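Local coordinates for diaminopimelate decarboxylase (Psychromonas ingrahamii, PDB 4XG1), which catalyses the pyridoxal 5'-phosphate-dependent decarboxylation of meso-diaminopimelate to L-lysine, the last step of lysine biosynthesis, at the interface of chains A and B. Coordinates in Å, arbitrary orientation; residue numbers count along the deposited sequence, not the author numbering. Chains: chain A/B, Diaminopimelate decarboxylase.

Contact 1: the interface of chains A and B. Residues chain A 294, 298-299, 301, 350; chain B 168-172.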
loop_
_atom_site.group_PDB
_atom_site.type_symbol
_atom_site.label_atom_id
_atom_site.label_comp_id
_atom_site.label_asym_id
_atom_site.label_seq_id
_atom_site.Cartn_x
_atom_site.Cartn_y
_atom_site.Cartn_z
ATOM N N LYS A 294 4.105 -0.194 -25.278
ATOM C CA LYS A 294 3.933 1.111 -25.802
ATOM C C LYS A 294 5.297 1.607 -26.218
ATOM O O LYS A 294 6.184 1.790 -25.370
ATOM C CB LYS A 294 3.384 2.043 -24.736
ATOM C CG LYS A 294 1.918 1.877 -24.513
ATOM C CD LYS A 294 1.437 2.862 -23.460
ATOM C CE LYS A 294 1.485 4.282 -23.949
ATOM N NZ LYS A 294 0.472 5.081 -23.212
ATOM N N TYR A 298 11.129 8.339 -27.538
ATOM C CA TYR A 298 11.618 8.814 -26.240
ATOM C C TYR A 298 11.707 7.810 -25.037
ATOM O O TYR A 298 12.605 7.875 -24.198
ATOM C CB TYR A 298 10.765 10.022 -25.802
ATOM C CG TYR A 298 11.354 10.614 -24.566
ATOM C CD1 TYR A 298 12.544 11.333 -24.642
ATOM C CD2 TYR A 298 10.810 10.366 -23.319
ATOM C CE1 TYR A 298 13.153 11.841 -23.512
ATOM C CE2 TYR A 298 11.409 10.870 -22.180
ATOM C CZ TYR A 298 12.585 11.608 -22.282
ATOM O OH TYR A 298 13.220 12.129 -21.182
ATOM N N LYS A 299 10.724 6.940 -24.913
ATOM C CA LYS A 299 10.693 5.939 -23.840
ATOM C C LYS A 299 9.755 4.774 -24.192
ATOM O O LYS A 299 8.720 4.971 -24.794
ATOM C CB LYS A 299 10.213 6.634 -22.584
ATOM C CG LYS A 299 10.488 5.926 -21.305
ATOM C CD LYS A 299 10.509 6.966 -20.205
ATOM C CE LYS A 299 10.669 6.268 -18.887
ATOM N NZ LYS A 299 11.488 7.079 -17.953
ATOM N N PHE A 301 7.454 1.314 -22.795
ATOM C CA PHE A 301 6.811 0.702 -21.651
ATOM C C PHE A 301 6.346 -0.682 -21.917
ATOM O O PHE A 301 5.598 -0.908 -22.853
ATOM C CB PHE A 301 5.624 1.532 -21.236
ATOM C CG PHE A 301 6.003 2.840 -20.655
ATOM C CD1 PHE A 301 6.519 2.909 -19.352
ATOM C CD2 PHE A 301 5.945 3.992 -21.418
ATOM C CE1 PHE A 301 6.950 4.116 -18.835
ATOM C CE2 PHE A 301 6.384 5.198 -20.898
ATOM C CZ PHE A 301 6.869 5.272 -19.617
ATOM N N THR A 350 1.976 7.374 -11.615
ATOM C CA THR A 350 3.307 7.246 -12.201
ATOM C C THR A 350 4.193 6.407 -11.310
ATOM O O THR A 350 5.123 5.752 -11.781
ATOM C CB THR A 350 3.981 8.614 -12.451
ATOM O OG1 THR A 350 4.030 9.319 -11.239
ATOM C CG2 THR A 350 3.181 9.459 -13.463
ATOM N N LYS B 168 5.193 13.741 -20.822
ATOM C CA LYS B 168 6.209 13.089 -21.678
ATOM C C LYS B 168 6.852 11.820 -21.140
ATOM O O LYS B 168 6.956 10.874 -21.881
ATOM C CB LYS B 168 7.328 14.048 -22.068
ATOM C CG LYS B 168 7.043 14.809 -23.362
ATOM C CD LYS B 168 6.187 16.062 -23.160
ATOM C CE LYS B 168 6.822 17.277 -23.850
ATOM N NZ LYS B 168 6.884 17.102 -25.333
ATOM N N GLU B 169 7.283 11.803 -19.880
ATOM C CA GLU B 169 7.998 10.655 -19.292
ATOM C C GLU B 169 7.185 9.437 -18.850
ATOM O O GLU B 169 7.764 8.485 -18.313
ATOM C CB GLU B 169 8.780 11.065 -18.013
ATOM C CG GLU B 169 9.709 12.265 -18.130
ATOM C CD GLU B 169 10.896 12.077 -19.072
ATOM O OE1 GLU B 169 11.586 11.032 -18.989
ATOM O OE2 GLU B 169 11.168 12.994 -19.894
ATOM N N ASN B 170 5.876 9.439 -18.956
ATOM C CA ASN B 170 5.164 8.497 -18.146
ATOM C C ASN B 170 4.328 7.561 -18.994
ATOM O O ASN B 170 4.078 7.815 -20.165
ATOM C CB ASN B 170 4.367 9.249 -17.090
ATOM C CG ASN B 170 3.084 9.889 -17.630
ATOM O OD1 ASN B 170 2.552 9.529 -18.702
ATOM N ND2 ASN B 170 2.613 10.908 -16.909
ATOM N N LYS B 171 3.917 6.473 -18.388
ATOM C CA LYS B 171 3.209 5.425 -19.074
ATOM C C LYS B 171 1.830 5.771 -19.711
ATOM O O LYS B 171 1.327 5.013 -20.518
ATOM C CB LYS B 171 3.049 4.220 -18.130
ATOM C CG LYS B 171 2.103 4.405 -16.972
ATOM C CD LYS B 171 2.087 3.168 -16.095
ATOM C CE LYS B 171 1.268 3.372 -14.829
ATOM N NZ LYS B 171 1.201 2.143 -14.005
ATOM N N PHE B 172 1.245 6.908 -19.349
ATOM C CA PHE B 172 -0.117 7.259 -19.758
ATOM C C PHE B 172 -0.250 7.951 -21.120
ATOM O O PHE B 172 0.545 8.797 -21.500
ATOM C CB PHE B 172 -0.784 8.144 -18.694
ATOM C CG PHE B 172 -0.754 7.545 -17.339
ATOM C CD1 PHE B 172 -1.406 6.350 -17.088
ATOM C CD2 PHE B 172 -0.011 8.119 -16.322
ATOM C CE1 PHE B 172 -1.355 5.761 -15.838
ATOM C CE2 PHE B 172 0.062 7.526 -15.076
ATOM C CZ PHE B 172 -0.600 6.325 -14.834
#

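Contact 2: the interface of chains A and B. Residues chain A 381-383, 389, 404; chain B 381-383, 389, 412.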
loop_
_atom_site.group_PDB
_atom_site.type_symbol
_atom_site.label_atom_id
_atom_site.label_comp_id
_atom_site.label_asym_id
_atom_site.label_seq_id
_atom_site.Cartn_x
_atom_site.Cartn_y
_atom_site.Cartn_z
ATOM N N SER A 381 1.503 -5.974 0.360
ATOM C CA SER A 381 0.556 -5.802 -0.729
ATOM C C SER A 381 -0.777 -5.247 -0.244
ATOM O O SER A 381 -1.173 -5.438 0.918
ATOM C CB SER A 381 0.285 -7.135 -1.427
ATOM O OG SER A 381 -0.364 -8.013 -0.542
ATOM N N SER A 382 -1.501 -4.652 -1.187
ATOM C CA SER A 382 -2.797 -4.029 -0.876
ATOM C C SER A 382 -3.738 -4.289 -2.004
ATOM O O SER A 382 -3.408 -5.023 -2.930
ATOM C CB SER A 382 -2.614 -2.538 -0.720
ATOM O OG SER A 382 -2.411 -1.932 -1.978
ATOM N N ASN A 383 -4.915 -3.679 -1.919
ATOM C CA ASN A 383 -5.942 -3.778 -2.928
ATOM C C ASN A 383 -6.162 -2.485 -3.683
ATOM O O ASN A 383 -7.207 -2.303 -4.290
ATOM C CB ASN A 383 -7.266 -4.154 -2.282
ATOM C CG ASN A 383 -7.241 -5.495 -1.636
ATOM O OD1 ASN A 383 -7.378 -5.587 -0.410
ATOM N ND2 ASN A 383 -7.071 -6.538 -2.414
ATOM N N ARG A 389 -5.674 -9.450 -4.447
ATOM C CA ARG A 389 -4.332 -9.878 -4.135
ATOM C C ARG A 389 -3.998 -11.166 -4.831
ATOM O O ARG A 389 -4.855 -12.035 -5.026
ATOM C CB ARG A 389 -4.076 -9.972 -2.629
ATOM C CG ARG A 389 -3.674 -8.616 -2.071
ATOM C CD ARG A 389 -3.252 -8.635 -0.601
ATOM N NE ARG A 389 -4.407 -8.549 0.286
ATOM C CZ ARG A 389 -4.451 -7.903 1.441
ATOM N NH1 ARG A 389 -5.561 -7.933 2.115
ATOM N NH2 ARG A 389 -3.419 -7.211 1.920
ATOM N N ARG A 404 -1.697 -19.529 -0.923
ATOM C CA ARG A 404 -2.699 -18.484 -0.746
ATOM C C ARG A 404 -3.481 -18.279 -1.999
ATOM O O ARG A 404 -2.928 -17.893 -3.025
ATOM C CB ARG A 404 -2.076 -17.166 -0.272
ATOM C CG ARG A 404 -3.111 -16.063 -0.174
ATOM C CD ARG A 404 -2.753 -14.953 0.788
ATOM N NE ARG A 404 -3.802 -13.946 0.720
ATOM C CZ ARG A 404 -4.417 -13.404 1.763
ATOM N NH1 ARG A 404 -4.143 -13.727 3.025
ATOM N NH2 ARG A 404 -5.368 -12.531 1.543
ATOM N N SER B 381 -4.655 1.307 1.742
ATOM C CA SER B 381 -4.312 0.619 2.964
ATOM C C SER B 381 -4.055 -0.830 2.756
ATOM O O SER B 381 -4.521 -1.442 1.787
ATOM C CB SER B 381 -5.397 0.742 3.990
ATOM O OG SER B 381 -6.555 0.051 3.533
ATOM N N SER B 382 -3.278 -1.390 3.671
ATOM C CA SER B 382 -2.843 -2.780 3.578
ATOM C C SER B 382 -2.871 -3.412 4.941
ATOM O O SER B 382 -3.303 -2.777 5.893
ATOM C CB SER B 382 -1.434 -2.863 3.027
ATOM O OG SER B 382 -0.484 -2.487 4.015
ATOM N N ASN B 383 -2.408 -4.652 5.002
ATOM C CA ASN B 383 -2.312 -5.418 6.242
ATOM C C ASN B 383 -0.877 -5.630 6.737
ATOM O O ASN B 383 -0.638 -6.527 7.505
ATOM C CB ASN B 383 -2.954 -6.788 6.058
ATOM C CG ASN B 383 -4.416 -6.690 5.746
ATOM O OD1 ASN B 383 -4.844 -7.084 4.666
ATOM N ND2 ASN B 383 -5.222 -6.176 6.708
ATOM N N ARG B 389 -7.274 -3.918 8.909
ATOM C CA ARG B 389 -7.677 -2.665 8.368
ATOM C C ARG B 389 -8.724 -1.983 9.251
ATOM O O ARG B 389 -9.584 -2.643 9.852
ATOM C CB ARG B 389 -8.180 -2.758 6.904
ATOM C CG ARG B 389 -7.012 -2.695 5.953
ATOM C CD ARG B 389 -7.389 -2.612 4.492
ATOM N NE ARG B 389 -7.648 -3.938 3.930
ATOM C CZ ARG B 389 -7.347 -4.328 2.705
ATOM N NH1 ARG B 389 -7.650 -5.555 2.378
ATOM N NH2 ARG B 389 -6.735 -3.545 1.825
ATOM N N LEU B 412 -7.215 -12.284 8.284
ATOM C CA LEU B 412 -5.887 -11.992 7.750
ATOM C C LEU B 412 -5.365 -13.120 6.861
ATOM O O LEU B 412 -4.778 -12.859 5.842
ATOM C CB LEU B 412 -4.894 -11.711 8.857
ATOM C CG LEU B 412 -5.082 -10.397 9.639
ATOM C CD1 LEU B 412 -4.227 -10.417 10.880
ATOM C CD2 LEU B 412 -4.746 -9.195 8.824
HETATM O O HOH W 1 -0.552 -6.180 3.514
#

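Contact 1: the interface of chains A and B
This is one patch of the two-fold homodimer interface and contributes to holding the two subunits together. The end of helix 161-169 and the following loop of chain B dock on strands 284-294 and 300-304 of chain A and on the loops that carry A:Tyr298, A:Lys299 and A:Thr350. A:Phe301 is the apolar centre. Its CG lies anti to the carbonyl carbon (chi1 -69°), and one ring face receives the backbone of B:Lys171. CA of B:Lys171 sits over the middle of that ring, 3.7 Å from the centroid, as a CH-pi contact. The B:Lys171 side chain leaves at about a right angle, and its CB touches the ring. An alanine in place of A:Phe301 would remove the ring face under CA of B:Lys171 and would probably loosen the chain B loop. A:Lys294 bends at chi3 (69°), and its NZ donates a hydrogen bond to the B:Lys171 carbonyl O at 2.8 Å, from above the carbonyl plane. Within chain B, B:Phe172 N donates to B:Asn170 OD1 at 3.0 Å, which may brace the loop. CG2 of A:Thr350 meets CB of B:Asn170 at 3.8 Å. At the other end, the poorly ordered A:Tyr298 donates its phenol OH to the syn lone pair of B:Glu169 OE2 at 2.6 Å. Ring and carboxylate stand perpendicular. A:Lys299 NZ lies nearby and may steady the carboxylate charge. The patch thus ties the chain B loop to the partner subunit.

Contact 2: the interface of chains A and B
Contact 2 is a symmetric loop-to-loop patch of the homodimer interface. Segment 381-383 of each chain runs antiparallel to its copy, and A:Ser382 forms a beta bridge with B:Ser382. This bridge and the two asparagine-arginine pairs beside it make the tight part. CB of A:Ser382 faces CB of B:Ser382 at 3.9 Å, and CB of A:Ser382 also packs against the B:Ser381 carbonyl O. OG of A:Ser382 and of B:Ser382 takes the crowded position between the backbone N and the carbonyl carbon. This turns OG away, so that CB faces the partner. Water 1 lies 2.8 Å from the A:Ser381 carbonyl O and also 2.8 Å from the B:Asn383 amide N, joining the two backbones beside the bridge.

Flanking this bridge, A:Asn383 and B:Arg389 pair, and B:Asn383 and A:Arg389 repeat the pairing. NH1 of B:Arg389 donates to OD1 of A:Asn383 at 2.8 Å, nearly along the C=O axis (175°). NH2 of the same guanidinium adds a weak bond to that oxygen. The two N-H groups therefore converge on one amide oxygen. Amide and guanidinium are nearly coplanar, 26° apart. A:Arg389 and B:Arg389 both bend at chi3 (-84°) to present this end. NH2 of B:Arg389 also bonds weakly to the B:Ser381 carbonyl O, which may help to set the rotation of the guanidinium.

The two arginines reach tip to tip, with NH1 of A:Arg389 3.2 Å from NH1 of B:Arg389. This is no hydrogen bond. The like charges would probably repel, and OD1 of A:Asn383 and of B:Asn383 is likely to offset this in part.

The looser side is a bond at the margin of the patch. Here 5 Å² of A:Arg404 is hidden by chain B. Its chain runs extended from CG to NE, and its NH1 donates in the carbonyl plane to the main-chain O of B:Leu412 at 3.0 Å.

Contact 1 and contact 2 lie about 28 Å apart, measured between the centres of their C-alpha atoms. They share no residue, but both belong to the same two-fold interface of the homodimer. Contact 1 joins different segments of the two chains and has a twin with the chains exchanged. Contact 2 brings copies of one segment together, so its core is its own twin. The active-site A:Cys348 is about 12 Å from the centre of contact 1 and about 17 Å from that of contact 2. Dimer assembly is thus likely to help shape the surroundings of the active site.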